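Local coordinates for protein alpha-glucosidase ([Eubacterium] rectale, PDB 6PNR) that probably hydrolyses the alpha-glycosidic bond of sulfoquinovosides, glycosides of the sulfonated sugar found in plant sulfolipid, as a retaining glycosidase of family GH31, at residues K177-V182 against R210-D215. Sequence-based numbering, arbitrary orientation.
Sequences KYYLHV and RIECAD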
loop_
_atom_site.group_PDB
_atom_site.type_symbol
_atom_site.label_atom_id
_atom_site.label_comp_id
_atom_site.label_asym_id
_atom_site.label_seq_id
_atom_site.Cartn_x
_atom_site.Cartn_y
_atom_site.Cartn_z
ATOM N N LYS A 177 17.141 -26.522 -12.599
ATOM C CA LYS A 177 18.530 -26.779 -12.202
ATOM C C LYS A 177 19.508 -25.881 -12.959
ATOM O O LYS A 177 20.495 -26.336 -13.537
ATOM C CB LYS A 177 18.892 -28.253 -12.361
ATOM C CG LYS A 177 18.316 -29.122 -11.253
ATOM C CD LYS A 177 18.743 -30.567 -11.396
ATOM C CE LYS A 177 17.799 -31.485 -10.648
ATOM N NZ LYS A 177 18.242 -32.900 -10.693
ATOM N N TYR A 178 19.208 -24.586 -12.947
ATOM C CA TYR A 178 20.149 -23.542 -13.312
ATOM C C TYR A 178 20.031 -22.423 -12.282
ATOM O O TYR A 178 19.027 -22.311 -11.569
ATOM C CB TYR A 178 19.893 -22.999 -14.734
ATOM C CG TYR A 178 18.601 -22.190 -14.908
ATOM C CD1 TYR A 178 18.544 -20.846 -14.553
ATOM C CD2 TYR A 178 17.453 -22.765 -15.452
ATOM C CE1 TYR A 178 17.388 -20.110 -14.703
ATOM C CE2 TYR A 178 16.290 -22.033 -15.612
ATOM C CZ TYR A 178 16.261 -20.703 -15.232
ATOM O OH TYR A 178 15.115 -19.945 -15.377
ATOM N N TYR A 179 21.073 -21.606 -12.192
ATOM C CA TYR A 179 20.975 -20.313 -11.538
ATOM C C TYR A 179 21.227 -19.237 -12.576
ATOM O O TYR A 179 21.921 -19.465 -13.574
ATOM C CB TYR A 179 21.956 -20.160 -10.352
ATOM C CG TYR A 179 23.386 -19.794 -10.702
ATOM C CD1 TYR A 179 23.785 -18.461 -10.821
ATOM C CD2 TYR A 179 24.348 -20.776 -10.855
ATOM C CE1 TYR A 179 25.103 -18.134 -11.119
ATOM C CE2 TYR A 179 25.661 -20.458 -11.146
ATOM C CZ TYR A 179 26.033 -19.148 -11.292
ATOM O OH TYR A 179 27.348 -18.854 -11.589
ATOM N N LEU A 180 20.640 -18.069 -12.343
ATOM C CA LEU A 180 20.788 -16.924 -13.221
ATOM C C LEU A 180 21.159 -15.731 -12.359
ATOM O O LEU A 180 20.518 -15.481 -11.332
ATOM C CB LEU A 180 19.493 -16.647 -14.012
ATOM C CG LEU A 180 19.450 -15.493 -15.023
ATOM C CD1 LEU A 180 18.341 -15.739 -16.027
ATOM C CD2 LEU A 180 19.244 -14.146 -14.359
ATOM N N HIS A 181 22.177 -14.999 -12.781
ATOM C CA HIS A 181 22.655 -13.819 -12.081
ATOM C C HIS A 181 22.635 -12.637 -13.034
ATOM O O HIS A 181 23.083 -12.756 -14.181
ATOM C CB HIS A 181 24.081 -14.018 -11.554
ATOM C CG HIS A 181 24.636 -12.797 -10.894
ATOM N ND1 HIS A 181 24.048 -12.231 -9.782
ATOM C CD2 HIS A 181 25.696 -12.012 -11.204
ATOM C CE1 HIS A 181 24.732 -11.154 -9.426
ATOM N NE2 HIS A 181 25.740 -11.003 -10.270
ATOM N N VAL A 182 22.120 -11.502 -12.565
ATOM C CA VAL A 182 22.198 -10.245 -13.297
ATOM C C VAL A 182 23.325 -9.428 -12.679
ATOM O O VAL A 182 23.261 -9.063 -11.499
ATOM C CB VAL A 182 20.867 -9.470 -13.254
ATOM C CG1 VAL A 182 20.970 -8.176 -14.077
ATOM C CG2 VAL A 182 19.712 -10.339 -13.756
ATOM N N ARG A 210 24.257 -13.952 -16.496
ATOM C CA ARG A 210 25.008 -15.192 -16.404
ATOM C C ARG A 210 24.048 -16.318 -16.055
ATOM O O ARG A 210 23.206 -16.167 -15.162
ATOM C CB ARG A 210 26.107 -15.057 -15.348
ATOM C CG ARG A 210 26.954 -16.272 -15.154
ATOM C CD ARG A 210 27.965 -16.025 -14.052
ATOM N NE ARG A 210 28.732 -17.228 -13.800
ATOM C CZ ARG A 210 29.919 -17.470 -14.343
ATOM N NH1 ARG A 210 30.475 -16.565 -15.146
ATOM N NH2 ARG A 210 30.552 -18.607 -14.071
ATOM N N ILE A 211 24.143 -17.425 -16.782
ATOM C CA ILE A 211 23.282 -18.583 -16.570
ATOM C C ILE A 211 24.162 -19.820 -16.519
ATOM O O ILE A 211 24.979 -20.042 -17.418
ATOM C CB ILE A 211 22.225 -18.733 -17.677
ATOM C CG1 ILE A 211 21.455 -17.430 -17.890
ATOM C CG2 ILE A 211 21.287 -19.877 -17.339
ATOM C CD1 ILE A 211 20.369 -17.528 -18.968
ATOM N N GLU A 212 23.995 -20.632 -15.484
ATOM C CA GLU A 212 24.852 -21.792 -15.313
ATOM C C GLU A 212 24.021 -22.953 -14.790
ATOM O O GLU A 212 23.246 -22.782 -13.844
ATOM C CB GLU A 212 26.008 -21.440 -14.370
ATOM C CG GLU A 212 27.057 -22.497 -14.216
ATOM C CD GLU A 212 28.398 -21.934 -13.732
ATOM O OE1 GLU A 212 28.444 -20.800 -13.188
ATOM O OE2 GLU A 212 29.412 -22.636 -13.917
ATOM N N CYS A 213 24.170 -24.129 -15.402
ATOM C CA CYS A 213 23.357 -25.290 -15.051
ATOM C C CYS A 213 24.204 -26.376 -14.392
ATOM O O CYS A 213 25.431 -26.317 -14.353
ATOM C CB CYS A 213 22.625 -25.844 -16.289
ATOM S SG CYS A 213 23.694 -26.718 -17.521
ATOM N N ALA A 214 23.522 -27.379 -13.848
ATOM C CA ALA A 214 24.214 -28.478 -13.197
ATOM C C ALA A 214 23.237 -29.627 -13.006
ATOM O O ALA A 214 22.017 -29.438 -12.999
ATOM C CB ALA A 214 24.829 -28.059 -11.852
ATOM N N ASP A 215 23.806 -30.824 -12.844
ATOM C CA ASP A 215 23.030 -32.057 -12.748
ATOM C C ASP A 215 22.302 -32.185 -11.410
ATOM O O ASP A 215 21.249 -32.831 -11.338
ATOM C CB ASP A 215 23.974 -33.245 -12.961
ATOM C CG ASP A 215 23.266 -34.584 -12.893
ATOM O OD1 ASP A 215 22.087 -34.659 -13.303
ATOM O OD2 ASP A 215 23.892 -35.564 -12.421
#
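Tyr179 lays its ring alongside the Glu212 side chain, CE2 lying 3.4 Å from Glu212 CB, where two antiparallel neighbours, strands 178-182 and 208-213, meet in a beta-sheet of the N-terminal beta-sandwich that precedes the GH31 barrel. CG of Tyr179 sits between its own backbone N and carbonyl carbon (chi1 81°), which swings the ring across to the other strand and brings the hydroxyl between two charged groups. There OH donates to Glu212 OE1 at 2.7 Å and accepts from Arg210 NE at 3.1 Å; that nitrogen reaches it through an extended side chain, with OH lying in the guanidinium plane. Arg210 NH2 closes the triangle with a salt bridge to Glu212 OE1, met from above the carboxylate plane, so one oxygen takes two donors. A phenylalanine in place of Tyr179 would probably keep the overlap with Glu212 CB but leave Arg210 NE without this acceptor and the carboxylate with one donor fewer. Helix 217-228 packs on this face, with Tyr227 in a cation-pi contact with Arg210.

The other face is mostly apolar where the two strands meet. Ile211 lies between Tyr178 and Leu180, its CG2 4.0 Å from Tyr178 CD1 and its CD1 equally near Leu180 CD1, and strands 17-22 and 197-202 pack against this group. Tyr179 and Glu212 exchange paired backbone bonds, as do His181 and Arg210. Beyond the strands, Lys177 stretches out along Ala214 and Asp215; its NZ, salt-bridged to Glu581, also donates to the backbone O of Asp215 at 3.1 Å.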